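PDB 3TP4: computational Design of Enzyme from Synthetic construct, which is a synthetic, computationally designed enzyme with a glycosyl hydrolase family 26-like barrel, probably made to carry an activated serine in a catalytic triad. Local coordinates for residues E143-L148 against V201-D206; D237-V242 against V374-S379; E115-G120 against R171-N176; F181-A186 against G191-L196. All coordinates share one frame; numbering follows the deposited sequence.

Overall arrangement
The helix 190-207 ties most of these contacts together. One end of it packs on helix 141-157 in interaction 1, and the other turns back on its own lead-in loop in interaction 4; the two centres lie about 17 Å apart. Two of its carboxylates meet the C-terminal domain of interaction 2, with His376 NE2 2.6 Å from Glu202 OE2 and His376 ND1 2.7 Å from Glu195 OE1. Interactions 3 and 4, with centres about 11 Å apart, adjoin where Tyr193 OH reaches Trp173 O. Trp173 also packs on Leu144 of interaction 1. The side chain of Asn176 in interaction 3 lies near, without touching, Ser70, His37 and Glu320, which have the geometry of a possible catalytic triad.

Interaction 1 (E143-L148 against V201-D206); sequences ELVAYL and VEYLRD
Tyr203 reaches from helix 190-207 to Val145 and Leu148 of helix 141-157. Its outer end is pressed against the valine, with Tyr203 OH 3.1 Å and Tyr203 CZ 3.4 Å from Val145 CG1, a tight fit between side chains that meet at about a right angle. Nearer the ring's root, Leu148 CB lies 3.7 Å from Tyr203 CD2, and the Leu148 CD1 methyl adds a further contact, 3.9 Å from Tyr203 CD2. The tyrosine gets there because its CG stands anti to the backbone N (chi1 -172°), which carries the ring out across the gap between the helices. Beside it, Leu204 CD2 rests 3.6 Å from the backbone carbonyl Leu148 O. The two helices run in roughly the same direction, their local axes 10.7 Å apart and crossing at -42°, as neighbours in the outer layer of a TIM barrel, on either side of strand 168-174 in the sequence. Branched aliphatic residues suit this seam, and a tyrosine can span it while keeping a polar end: Tyr203 OH is hydrogen-bonded to Asp149, one residue beyond the 143-148 segment. Further in, Leu204 packs on Phe170, Phe213 and Tyr215 of the barrel strands, while Leu148 also meets Phe199 and Thr200, one turn earlier on the same partner helix.

Interaction 2 (D237-V242 against V374-S379); sequences DAFVDV and VVHIAS
Ala238 and Val374 mark the closest backbone approach, their CA atoms 7.3 Å apart, and no hydrogen bond joins loop 237-242 to the edge strand 374-379. Side chains do the joining. Phe239 points its ring edge at the face of His376 in an offset T-shaped pair, centroids 5.5 Å apart and planes at 90°, with Phe239 CZ 3.9 Å from His376 NE2. Alongside, Val374 CG2 touches Phe239 CE2 at 3.9 Å, the two side chains coming from opposite directions, and the small Ala238 CB lies 4.4 Å from Val374 CB. Both ring nitrogens of His376 are bonded to carboxylates of helix 190-207, NE2 to Glu202 and ND1 to Glu195. These two carboxylates fix the ring's rotation and would probably favour its doubly protonated form. Aromatic and aliphatic packing beside such buried polar links forms an interdomain interface, here between the family 26-like barrel and the C-terminal Ig-like beta domain.

Interaction 3 (E115-G120 against R171-N176); sequences ENFVTG and RPWHEN
Glu115 folds back at its second torsion (chi2 70°), which brings its carboxylate to Asn176, while Phe117, with CG anti to its carbonyl carbon (chi1 -66°), sends its ring toward Trp173. The polar half of the contact is one short bond: Asn176 ND2 donates to Glu115 OE2 at 2.6 Å, entering on the syn lone pair with an N-H...O angle of 159°. Carboxylate and amide are nearly coplanar, and an asparagine suits the place because its amide can donate an N-H here while its OD1 turns to Arg282 in a weak bond. An alanine at Asn176 would remove this donor and is likely to leave the Glu115 carboxylate without its mate and freer to swing. The apolar half is a T-shaped stack. The edge of Phe117 meets the face of the Trp173 six-membered ring, centroids 5.4 Å apart, with Phe117 CE1 3.6 Å from Trp173 CE3. Trp173 NE1 is held by Thr200, which fixes the indole, and Phe117 is further flanked by Trp183 and Phe123. Segment 115-120 follows strand 107-113, and 171-176 runs out of the C-terminal end of the neighbouring parallel strand 168-174, so the contact joins two beta-alpha loops on the catalytic face of a TIM barrel.

Interaction 4 (F181-A186 against G191-L196); sequences FWWGAA and GEYQEL. With ACY (acetic acid), chain C.
The indole of Trp183 and the phenol ring of Tyr193 meet rim to rim, neither lying over the other's face, with planes at 87° and Trp183 CZ3 3.5 Å from Tyr193 CD1. One face of the indole carries Ala185 CB, 3.6 Å above the plane and toward the rim, with Ala186 N close by. At its edge, Trp183 CH2 has Leu196 CD2 at 4.2 Å. The tyrosine is also wedged by the methyl of Ala186, whose CB is 3.6 Å from Tyr193 CD1. Alanine suits this spot, where Ala186 CA and Tyr193 CA are 5.2 Å apart. With CG anti to the backbone N (chi1 179°), Tyr193 extends past the alanine until its hydroxyl gives a hydrogen bond to the carbonyl oxygen of Trp173. An alanine in place of Tyr193 would probably open a gap beside Trp183 and leave that carbonyl without its partner. At the far end of the loop an acetic acid molecule, probably from the crystallisation liquor, is bound weakly by Phe181 N, with Trp180 N as its other donor. Trp183 stands at the N-cap position of helix 184-188. The contact packs the beta-alpha loop after strand 168-174 onto the start of helix 190-207, the main barrel helix that follows this strand in the TIM-barrel fold.

Interaction 1 (E143-L148 against V201-D206)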
loop_
_atom_site.group_PDB
_atom_site.type_symbol
_atom_site.label_atom_id
_atom_site.label_comp_id
_atom_site.label_asym_id
_atom_site.label_seq_id
_atom_site.Cartn_x
_atom_site.Cartn_y
_atom_site.Cartn_z
ATOM N N GLU A 143 12.132 -7.155 -14.822
ATOM C CA GLU A 143 10.734 -7.565 -14.682
ATOM C C GLU A 143 9.991 -6.586 -13.767
ATOM O O GLU A 143 8.878 -6.142 -14.075
ATOM C CB GLU A 143 10.620 -8.986 -14.117
ATOM C CG GLU A 143 11.871 -9.829 -14.276
ATOM C CD GLU A 143 12.055 -10.339 -15.685
ATOM O OE1 GLU A 143 13.021 -11.093 -15.923
ATOM O OE2 GLU A 143 11.226 -9.990 -16.551
ATOM N N LEU A 144 10.617 -6.247 -12.643
ATOM C CA LEU A 144 10.007 -5.308 -11.704
ATOM C C LEU A 144 9.722 -3.989 -12.400
ATOM O O LEU A 144 8.596 -3.484 -12.368
ATOM C CB LEU A 144 10.910 -5.074 -10.493
ATOM C CG LEU A 144 10.315 -4.064 -9.506
ATOM C CD1 LEU A 144 9.044 -4.625 -8.885
ATOM C CD2 LEU A 144 11.320 -3.702 -8.432
ATOM N N VAL A 145 10.742 -3.447 -13.057
ATOM C CA VAL A 145 10.604 -2.165 -13.740
ATOM C C VAL A 145 9.480 -2.186 -14.771
ATOM O O VAL A 145 8.711 -1.241 -14.871
ATOM C CB VAL A 145 11.927 -1.721 -14.410
ATOM C CG1 VAL A 145 11.692 -0.516 -15.307
ATOM C CG2 VAL A 145 12.953 -1.393 -13.356
ATOM N N ALA A 146 9.385 -3.265 -15.536
ATOM C CA ALA A 146 8.332 -3.366 -16.535
ATOM C C ALA A 146 6.970 -3.445 -15.840
ATOM O O ALA A 146 6.000 -2.851 -16.293
ATOM C CB ALA A 146 8.557 -4.581 -17.425
ATOM N N TYR A 147 6.903 -4.176 -14.735
ATOM C CA TYR A 147 5.663 -4.223 -13.960
ATOM C C TYR A 147 5.251 -2.821 -13.511
ATOM O O TYR A 147 4.087 -2.433 -13.629
ATOM C CB TYR A 147 5.807 -5.137 -12.751
ATOM C CG TYR A 147 4.477 -5.576 -12.176
ATOM C CD1 TYR A 147 3.968 -5.002 -11.013
ATOM C CD2 TYR A 147 3.724 -6.557 -12.809
ATOM C CE1 TYR A 147 2.739 -5.411 -10.487
ATOM C CE2 TYR A 147 2.505 -6.970 -12.300
ATOM C CZ TYR A 147 2.015 -6.395 -11.140
ATOM O OH TYR A 147 0.800 -6.815 -10.648
ATOM N N LEU A 148 6.211 -2.052 -13.007
ATOM C CA LEU A 148 5.937 -0.672 -12.602
ATOM C C LEU A 148 5.513 0.232 -13.769
ATOM O O LEU A 148 4.622 1.074 -13.618
ATOM C CB LEU A 148 7.137 -0.070 -11.852
ATOM C CG LEU A 148 7.500 -0.769 -10.531
ATOM C CD1 LEU A 148 8.730 -0.155 -9.861
ATOM C CD2 LEU A 148 6.323 -0.727 -9.581
ATOM N N VAL A 201 8.512 3.686 -5.097
ATOM C CA VAL A 201 7.982 5.039 -4.985
ATOM C C VAL A 201 8.769 5.989 -5.882
ATOM O O VAL A 201 8.202 6.812 -6.593
ATOM C CB VAL A 201 8.045 5.564 -3.546
ATOM C CG1 VAL A 201 7.797 7.060 -3.539
ATOM C CG2 VAL A 201 7.011 4.858 -2.660
ATOM N N GLU A 202 10.087 5.858 -5.847
ATOM C CA GLU A 202 10.961 6.741 -6.608
ATOM C C GLU A 202 10.822 6.509 -8.119
ATOM O O GLU A 202 10.733 7.460 -8.898
ATOM C CB GLU A 202 12.410 6.570 -6.125
ATOM C CG GLU A 202 12.615 7.191 -4.740
ATOM C CD GLU A 202 13.776 6.606 -3.959
ATOM O OE1 GLU A 202 14.405 5.631 -4.434
ATOM O OE2 GLU A 202 14.058 7.139 -2.859
ATOM N N TYR A 203 10.775 5.249 -8.533
ATOM C CA TYR A 203 10.580 4.951 -9.952
ATOM C C TYR A 203 9.258 5.546 -10.453
ATOM O O TYR A 203 9.239 6.280 -11.439
ATOM C CB TYR A 203 10.646 3.447 -10.241
ATOM C CG TYR A 203 10.643 3.142 -11.730
ATOM C CD1 TYR A 203 11.792 3.308 -12.486
ATOM C CD2 TYR A 203 9.486 2.718 -12.382
ATOM C CE1 TYR A 203 11.809 3.044 -13.848
ATOM C CE2 TYR A 203 9.485 2.445 -13.749
ATOM C CZ TYR A 203 10.663 2.619 -14.477
ATOM O OH TYR A 203 10.712 2.366 -15.830
ATOM N N LEU A 204 8.163 5.265 -9.756
ATOM C CA LEU A 204 6.861 5.791 -10.171
ATOM C C LEU A 204 6.806 7.320 -10.131
ATOM O O LEU A 204 6.383 7.957 -11.095
ATOM C CB LEU A 204 5.730 5.202 -9.318
ATOM C CG LEU A 204 5.409 3.714 -9.542
ATOM C CD1 LEU A 204 4.501 3.194 -8.456
ATOM C CD2 LEU A 204 4.792 3.436 -10.933
ATOM N N ARG A 205 7.218 7.908 -9.012
ATOM C CA ARG A 205 7.089 9.353 -8.827
ATOM C C ARG A 205 8.156 10.126 -9.603
ATOM O O ARG A 205 7.847 11.016 -10.393
ATOM C CB ARG A 205 7.170 9.721 -7.343
ATOM C CG ARG A 205 7.184 11.232 -7.050
ATOM C CD ARG A 205 7.578 11.528 -5.591
ATOM N NE ARG A 205 8.953 11.086 -5.306
ATOM C CZ ARG A 205 9.431 10.793 -4.094
ATOM N NH1 ARG A 205 8.667 10.901 -3.011
ATOM N NH2 ARG A 205 10.690 10.387 -3.961
ATOM N N ASP A 206 9.416 9.780 -9.380
ATOM C CA ASP A 206 10.508 10.606 -9.889
ATOM C C ASP A 206 10.882 10.228 -11.307
ATOM O O ASP A 206 11.256 11.083 -12.106
ATOM C CB ASP A 206 11.741 10.478 -8.997
ATOM C CG ASP A 206 11.472 10.881 -7.562
ATOM O OD1 ASP A 206 10.718 11.847 -7.341
ATOM O OD2 ASP A 206 12.019 10.236 -6.650
#

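Interaction 2 (D237-V242 against V374-S379)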
loop_
_atom_site.group_PDB
_atom_site.type_symbol
_atom_site.label_atom_id
_atom_site.label_comp_id
_atom_site.label_asym_id
_atom_site.label_seq_id
_atom_site.Cartn_x
_atom_site.Cartn_y
_atom_site.Cartn_z
ATOM N N ASP A 237 9.039 7.841 6.710
ATOM C CA ASP A 237 8.103 8.957 6.586
ATOM C C ASP A 237 8.069 9.590 5.197
ATOM O O ASP A 237 7.024 10.073 4.758
ATOM C CB ASP A 237 8.420 10.049 7.608
ATOM C CG ASP A 237 8.328 9.560 9.041
ATOM O OD1 ASP A 237 7.775 8.468 9.284
ATOM O OD2 ASP A 237 8.805 10.289 9.931
ATOM N N ALA A 238 9.202 9.604 4.503
ATOM C CA ALA A 238 9.248 10.223 3.178
ATOM C C ALA A 238 8.595 9.351 2.115
ATOM O O ALA A 238 8.524 9.737 0.951
ATOM C CB ALA A 238 10.697 10.524 2.781
ATOM N N PHE A 239 8.122 8.174 2.511
ATOM C CA PHE A 239 7.683 7.176 1.531
ATOM C C PHE A 239 6.253 6.664 1.692
ATOM O O PHE A 239 5.716 6.045 0.776
ATOM C CB PHE A 239 8.657 5.992 1.528
ATOM C CG PHE A 239 10.044 6.376 1.115
ATOM C CD1 PHE A 239 10.364 6.496 -0.223
ATOM C CD2 PHE A 239 11.015 6.655 2.065
ATOM C CE1 PHE A 239 11.639 6.880 -0.625
ATOM C CE2 PHE A 239 12.298 7.031 1.679
ATOM C CZ PHE A 239 12.608 7.138 0.323
ATOM N N VAL A 240 5.646 6.920 2.847
ATOM C CA VAL A 240 4.316 6.395 3.161
ATOM C C VAL A 240 3.332 7.522 3.505
ATOM O O VAL A 240 3.647 8.380 4.334
ATOM C CB VAL A 240 4.384 5.440 4.373
ATOM C CG1 VAL A 240 2.982 4.950 4.753
ATOM C CG2 VAL A 240 5.314 4.253 4.076
ATOM N N ASP A 241 2.158 7.522 2.870
ATOM C CA ASP A 241 1.082 8.464 3.218
ATOM C C ASP A 241 0.054 7.853 4.183
ATOM O O ASP A 241 -0.481 8.543 5.057
ATOM C CB ASP A 241 0.320 8.914 1.966
ATOM C CG ASP A 241 1.168 9.747 1.011
ATOM O OD1 ASP A 241 1.758 10.767 1.449
ATOM O OD2 ASP A 241 1.226 9.372 -0.186
ATOM N N VAL A 242 -0.230 6.565 4.001
ATOM C CA VAL A 242 -1.303 5.868 4.737
ATOM C C VAL A 242 -0.756 4.618 5.425
ATOM O O VAL A 242 -0.180 3.747 4.770
ATOM C CB VAL A 242 -2.450 5.412 3.787
ATOM C CG1 VAL A 242 -3.487 4.555 4.536
ATOM C CG2 VAL A 242 -3.132 6.614 3.118
ATOM N N VAL A 374 16.064 13.171 1.629
ATOM C CA VAL A 374 16.274 11.814 2.123
ATOM C C VAL A 374 17.508 11.180 1.472
ATOM O O VAL A 374 17.806 11.440 0.309
ATOM C CB VAL A 374 15.012 10.940 1.872
ATOM C CG1 VAL A 374 14.745 10.790 0.376
ATOM C CG2 VAL A 374 15.150 9.585 2.543
ATOM N N VAL A 375 18.247 10.378 2.232
ATOM C CA VAL A 375 19.318 9.587 1.648
ATOM C C VAL A 375 19.141 8.128 2.061
ATOM O O VAL A 375 18.863 7.819 3.224
ATOM C CB VAL A 375 20.743 10.134 1.971
ATOM C CG1 VAL A 375 21.013 10.173 3.487
ATOM C CG2 VAL A 375 21.821 9.312 1.256
ATOM N N HIS A 376 19.255 7.228 1.096
ATOM C CA HIS A 376 19.275 5.809 1.424
ATOM C C HIS A 376 20.156 5.036 0.447
ATOM O O HIS A 376 20.362 5.447 -0.700
ATOM C CB HIS A 376 17.854 5.212 1.503
ATOM C CG HIS A 376 17.073 5.331 0.235
ATOM N ND1 HIS A 376 16.862 4.265 -0.611
ATOM C CD2 HIS A 376 16.421 6.387 -0.315
ATOM C CE1 HIS A 376 16.128 4.661 -1.638
ATOM N NE2 HIS A 376 15.845 5.943 -1.480
ATOM N N ILE A 377 20.694 3.926 0.927
ATOM C CA ILE A 377 21.552 3.069 0.121
ATOM C C ILE A 377 20.712 1.958 -0.492
ATOM O O ILE A 377 20.307 1.030 0.201
ATOM C CB ILE A 377 22.682 2.448 0.986
ATOM C CG1 ILE A 377 23.577 3.557 1.556
ATOM C CG2 ILE A 377 23.494 1.453 0.152
ATOM C CD1 ILE A 377 24.453 3.131 2.785
ATOM N N ALA A 378 20.437 2.067 -1.789
ATOM C CA ALA A 378 19.594 1.095 -2.484
ATOM C C ALA A 378 20.310 -0.233 -2.660
ATOM O O ALA A 378 19.669 -1.284 -2.734
ATOM C CB ALA A 378 19.168 1.634 -3.852
ATOM N N SER A 379 21.635 -0.176 -2.777
ATOM C CA SER A 379 22.437 -1.393 -2.805
ATOM C C SER A 379 23.848 -1.120 -2.323
ATOM O O SER A 379 24.479 -0.135 -2.723
ATOM C CB SER A 379 22.436 -2.028 -4.207
ATOM O OG SER A 379 23.087 -1.203 -5.148
#

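Interaction 3 (E115-G120 against R171-N176)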
loop_
_atom_site.group_PDB
_atom_site.type_symbol
_atom_site.label_atom_id
_atom_site.label_comp_id
_atom_site.label_asym_id
_atom_site.label_seq_id
_atom_site.Cartn_x
_atom_site.Cartn_y
_atom_site.Cartn_z
ATOM N N GLU A 115 2.262 -12.181 -5.219
ATOM C CA GLU A 115 2.141 -13.428 -5.972
ATOM C C GLU A 115 3.315 -13.654 -6.920
ATOM O O GLU A 115 3.850 -14.758 -7.003
ATOM C CB GLU A 115 0.827 -13.482 -6.753
ATOM C CG GLU A 115 -0.405 -13.615 -5.878
ATOM C CD GLU A 115 -0.686 -12.356 -5.083
ATOM O OE1 GLU A 115 -0.348 -11.258 -5.577
ATOM O OE2 GLU A 115 -1.244 -12.467 -3.968
ATOM N N ASN A 116 3.723 -12.606 -7.631
ATOM C CA ASN A 116 4.832 -12.731 -8.574
ATOM C C ASN A 116 6.139 -13.157 -7.922
ATOM O O ASN A 116 7.085 -13.531 -8.614
ATOM C CB ASN A 116 5.037 -11.433 -9.353
ATOM C CG ASN A 116 4.001 -11.241 -10.432
ATOM O OD1 ASN A 116 3.704 -12.163 -11.189
ATOM N ND2 ASN A 116 3.435 -10.041 -10.506
ATOM N N PHE A 117 6.191 -13.100 -6.595
ATOM C CA PHE A 117 7.402 -13.444 -5.862
ATOM C C PHE A 117 7.467 -14.939 -5.512
ATOM O O PHE A 117 8.356 -15.379 -4.775
ATOM C CB PHE A 117 7.535 -12.587 -4.596
ATOM C CG PHE A 117 7.753 -11.110 -4.865
ATOM C CD1 PHE A 117 6.675 -10.266 -5.094
ATOM C CD2 PHE A 117 9.036 -10.571 -4.868
ATOM C CE1 PHE A 117 6.863 -8.909 -5.340
ATOM C CE2 PHE A 117 9.242 -9.208 -5.105
ATOM C CZ PHE A 117 8.154 -8.376 -5.336
ATOM N N VAL A 118 6.525 -15.714 -6.042
ATOM C CA VAL A 118 6.513 -17.163 -5.836
ATOM C C VAL A 118 6.566 -17.924 -7.166
ATOM O O VAL A 118 6.688 -17.315 -8.230
ATOM C CB VAL A 118 5.290 -17.617 -5.010
ATOM C CG1 VAL A 118 5.270 -16.900 -3.669
ATOM C CG2 VAL A 118 3.996 -17.370 -5.776
ATOM N N THR A 119 6.469 -19.251 -7.096
ATOM C CA THR A 119 6.678 -20.131 -8.256
ATOM C C THR A 119 6.127 -19.603 -9.584
ATOM O O THR A 119 6.886 -19.166 -10.448
ATOM C CB THR A 119 6.124 -21.554 -8.003
ATOM O OG1 THR A 119 6.841 -22.163 -6.921
ATOM C CG2 THR A 119 6.275 -22.422 -9.251
ATOM N N GLY A 120 4.809 -19.652 -9.745
ATOM C CA GLY A 120 4.186 -19.255 -10.996
ATOM C C GLY A 120 4.393 -17.794 -11.355
ATOM O O GLY A 120 4.091 -17.374 -12.475
ATOM N N ARG A 171 -1.020 0.676 -2.945
ATOM C CA ARG A 171 -0.384 -0.090 -1.886
ATOM C C ARG A 171 0.568 -1.116 -2.481
ATOM O O ARG A 171 0.158 -2.234 -2.817
ATOM C CB ARG A 171 -1.432 -0.811 -1.040
ATOM C CG ARG A 171 -0.822 -1.631 0.082
ATOM C CD ARG A 171 -1.887 -2.354 0.898
ATOM N NE ARG A 171 -1.285 -3.019 2.051
ATOM C CZ ARG A 171 -1.957 -3.753 2.930
ATOM N NH1 ARG A 171 -3.276 -3.918 2.803
ATOM N NH2 ARG A 171 -1.303 -4.319 3.935
ATOM N N PRO A 172 1.850 -0.749 -2.602
ATOM C CA PRO A 172 2.803 -1.635 -3.289
ATOM C C PRO A 172 3.417 -2.733 -2.406
ATOM O O PRO A 172 4.064 -2.439 -1.401
ATOM C CB PRO A 172 3.887 -0.666 -3.776
ATOM C CG PRO A 172 3.855 0.458 -2.801
ATOM C CD PRO A 172 2.426 0.576 -2.297
ATOM N N TRP A 173 3.201 -3.986 -2.805
ATOM C CA TRP A 173 3.871 -5.163 -2.231
ATOM C C TRP A 173 3.397 -5.545 -0.834
ATOM O O TRP A 173 4.077 -5.275 0.166
ATOM C CB TRP A 173 5.397 -4.994 -2.272
ATOM C CG TRP A 173 5.872 -4.414 -3.572
ATOM C CD1 TRP A 173 6.662 -3.312 -3.738
ATOM C CD2 TRP A 173 5.563 -4.888 -4.891
ATOM N NE1 TRP A 173 6.862 -3.072 -5.078
ATOM C CE2 TRP A 173 6.209 -4.031 -5.806
ATOM C CE3 TRP A 173 4.819 -5.964 -5.385
ATOM C CZ2 TRP A 173 6.128 -4.213 -7.190
ATOM C CZ3 TRP A 173 4.721 -6.134 -6.762
ATOM C CH2 TRP A 173 5.380 -5.267 -7.647
ATOM N N HIS A 174 2.225 -6.179 -0.773
ATOM C CA HIS A 174 1.683 -6.671 0.487
ATOM C C HIS A 174 1.270 -8.147 0.343
ATOM O O HIS A 174 0.965 -8.616 -0.752
ATOM C CB HIS A 174 0.493 -5.808 0.947
ATOM C CG HIS A 174 -0.661 -5.832 -0.007
ATOM N ND1 HIS A 174 -1.826 -6.522 0.252
ATOM C CD2 HIS A 174 -0.812 -5.286 -1.238
ATOM C CE1 HIS A 174 -2.657 -6.380 -0.770
ATOM N NE2 HIS A 174 -2.062 -5.640 -1.688
ATOM N N GLU A 175 1.276 -8.856 1.466
ATOM C CA GLU A 175 1.035 -10.296 1.521
ATOM C C GLU A 175 -0.447 -10.607 1.488
ATOM O O GLU A 175 -1.209 -10.071 2.289
ATOM C CB GLU A 175 1.644 -10.840 2.815
ATOM C CG GLU A 175 1.378 -12.316 3.097
ATOM C CD GLU A 175 1.827 -13.231 1.965
ATOM O OE1 GLU A 175 3.016 -13.602 1.927
ATOM O OE2 GLU A 175 0.991 -13.569 1.109
ATOM N N ASN A 176 -0.858 -11.497 0.589
ATOM C CA ASN A 176 -2.271 -11.862 0.491
ATOM C C ASN A 176 -2.725 -13.057 1.333
ATOM O O ASN A 176 -3.912 -13.337 1.415
ATOM C CB ASN A 176 -2.694 -12.029 -0.966
ATOM C CG ASN A 176 -2.956 -10.696 -1.642
ATOM O OD1 ASN A 176 -3.720 -9.866 -1.133
ATOM N ND2 ASN A 176 -2.312 -10.475 -2.779
#

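Interaction 4 (F181-A186 against G191-L196)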
loop_
_atom_site.group_PDB
_atom_site.type_symbol
_atom_site.label_atom_id
_atom_site.label_comp_id
_atom_site.label_asym_id
_atom_site.label_seq_id
_atom_site.Cartn_x
_atom_site.Cartn_y
_atom_site.Cartn_z
ATOM N N PHE A 181 -1.485 -11.898 7.540
ATOM C CA PHE A 181 -0.916 -11.235 6.364
ATOM C C PHE A 181 0.498 -10.657 6.542
ATOM O O PHE A 181 0.802 -9.603 5.978
ATOM C CB PHE A 181 -1.855 -10.103 5.873
ATOM C CG PHE A 181 -3.293 -10.530 5.659
ATOM C CD1 PHE A 181 -3.711 -11.036 4.438
ATOM C CD2 PHE A 181 -4.229 -10.398 6.674
ATOM C CE1 PHE A 181 -5.036 -11.419 4.241
ATOM C CE2 PHE A 181 -5.555 -10.780 6.488
ATOM C CZ PHE A 181 -5.960 -11.289 5.268
ATOM N N TRP A 182 1.368 -11.312 7.308
ATOM C CA TRP A 182 2.752 -10.846 7.358
ATOM C C TRP A 182 3.483 -11.417 6.152
ATOM O O TRP A 182 3.381 -12.610 5.876
ATOM C CB TRP A 182 3.488 -11.330 8.613
ATOM C CG TRP A 182 2.954 -10.894 9.944
ATOM C CD1 TRP A 182 1.662 -10.573 10.266
ATOM C CD2 TRP A 182 3.713 -10.762 11.147
ATOM N NE1 TRP A 182 1.579 -10.251 11.602
ATOM C CE2 TRP A 182 2.825 -10.355 12.164
ATOM C CE3 TRP A 182 5.063 -10.949 11.463
ATOM C CZ2 TRP A 182 3.244 -10.135 13.480
ATOM C CZ3 TRP A 182 5.479 -10.722 12.765
ATOM C CH2 TRP A 182 4.577 -10.325 13.756
ATOM N N TRP A 183 4.238 -10.588 5.443
ATOM C CA TRP A 183 5.050 -11.107 4.342
ATOM C C TRP A 183 6.333 -11.655 4.939
ATOM O O TRP A 183 7.209 -10.886 5.335
ATOM C CB TRP A 183 5.396 -10.000 3.338
ATOM C CG TRP A 183 6.056 -10.535 2.085
ATOM C CD1 TRP A 183 6.171 -11.848 1.714
ATOM C CD2 TRP A 183 6.680 -9.769 1.045
ATOM N NE1 TRP A 183 6.830 -11.945 0.507
ATOM C CE2 TRP A 183 7.147 -10.686 0.072
ATOM C CE3 TRP A 183 6.887 -8.399 0.836
ATOM C CZ2 TRP A 183 7.810 -10.274 -1.086
ATOM C CZ3 TRP A 183 7.544 -7.991 -0.317
ATOM C CH2 TRP A 183 8.000 -8.926 -1.262
ATOM N N GLY A 184 6.443 -12.977 5.036
ATOM C CA GLY A 184 7.614 -13.580 5.658
ATOM C C GLY A 184 8.956 -13.087 5.110
ATOM O O GLY A 184 9.902 -12.867 5.865
ATOM N N ALA A 185 9.052 -12.905 3.796
ATOM C CA ALA A 185 10.318 -12.447 3.222
ATOM C C ALA A 185 10.684 -11.046 3.717
ATOM O O ALA A 185 11.847 -10.760 3.995
ATOM C CB ALA A 185 10.272 -12.491 1.699
ATOM N N ALA A 186 9.684 -10.181 3.848
ATOM C CA ALA A 186 9.926 -8.805 4.289
ATOM C C ALA A 186 10.388 -8.752 5.740
ATOM O O ALA A 186 11.295 -7.989 6.104
ATOM C CB ALA A 186 8.659 -7.930 4.076
ATOM N N GLY A 191 15.403 -4.689 5.497
ATOM C CA GLY A 191 16.174 -3.703 4.752
ATOM C C GLY A 191 15.926 -3.825 3.259
ATOM O O GLY A 191 15.854 -2.832 2.543
ATOM N N GLU A 192 15.784 -5.057 2.780
ATOM C CA GLU A 192 15.547 -5.286 1.367
ATOM C C GLU A 192 14.106 -4.916 1.015
ATOM O O GLU A 192 13.835 -4.377 -0.063
ATOM C CB GLU A 192 15.850 -6.743 0.997
ATOM C CG GLU A 192 17.339 -7.120 1.050
ATOM C CD GLU A 192 17.580 -8.547 0.549
ATOM O OE1 GLU A 192 17.319 -9.507 1.307
ATOM O OE2 GLU A 192 18.013 -8.709 -0.603
ATOM N N TYR A 193 13.173 -5.198 1.920
ATOM C CA TYR A 193 11.810 -4.736 1.694
ATOM C C TYR A 193 11.769 -3.202 1.587
ATOM O O TYR A 193 11.097 -2.641 0.717
ATOM C CB TYR A 193 10.845 -5.190 2.788
ATOM C CG TYR A 193 9.447 -4.673 2.511
ATOM C CD1 TYR A 193 8.625 -5.314 1.606
ATOM C CD2 TYR A 193 8.979 -3.514 3.113
ATOM C CE1 TYR A 193 7.364 -4.845 1.323
ATOM C CE2 TYR A 193 7.716 -3.027 2.832
ATOM C CZ TYR A 193 6.913 -3.703 1.944
ATOM O OH TYR A 193 5.670 -3.231 1.647
ATOM N N GLN A 194 12.479 -2.537 2.490
ATOM C CA GLN A 194 12.490 -1.082 2.516
ATOM C C GLN A 194 13.062 -0.514 1.216
ATOM O O GLN A 194 12.541 0.460 0.683
ATOM C CB GLN A 194 13.270 -0.569 3.732
ATOM C CG GLN A 194 12.558 -0.812 5.057
ATOM C CD GLN A 194 13.473 -0.643 6.256
ATOM O OE1 GLN A 194 14.691 -0.823 6.158
ATOM N NE2 GLN A 194 12.889 -0.298 7.401
ATOM N N GLU A 195 14.127 -1.118 0.693
ATOM C CA GLU A 195 14.684 -0.602 -0.551
ATOM C C GLU A 195 13.756 -0.882 -1.724
ATOM O O GLU A 195 13.676 -0.076 -2.649
ATOM C CB GLU A 195 16.099 -1.134 -0.822
ATOM C CG GLU A 195 17.113 -0.677 0.216
ATOM C CD GLU A 195 17.115 0.842 0.418
ATOM O OE1 GLU A 195 16.947 1.596 -0.568
ATOM O OE2 GLU A 195 17.289 1.276 1.568
ATOM N N LEU A 196 13.040 -2.009 -1.682
ATOM C CA LEU A 196 12.082 -2.328 -2.743
ATOM C C LEU A 196 10.961 -1.291 -2.751
ATOM O O LEU A 196 10.592 -0.767 -3.802
ATOM C CB LEU A 196 11.477 -3.734 -2.551
ATOM C CG LEU A 196 10.198 -4.053 -3.343
ATOM C CD1 LEU A 196 10.434 -3.979 -4.840
ATOM C CD2 LEU A 196 9.599 -5.430 -2.965
HETATM C C ACY C . -1.375 -16.087 9.663
HETATM O O ACY C . -1.298 -14.936 9.126
HETATM O OXT ACY C . -0.338 -16.648 10.130
HETATM C CH3 ACY C . -2.706 -16.736 9.870
#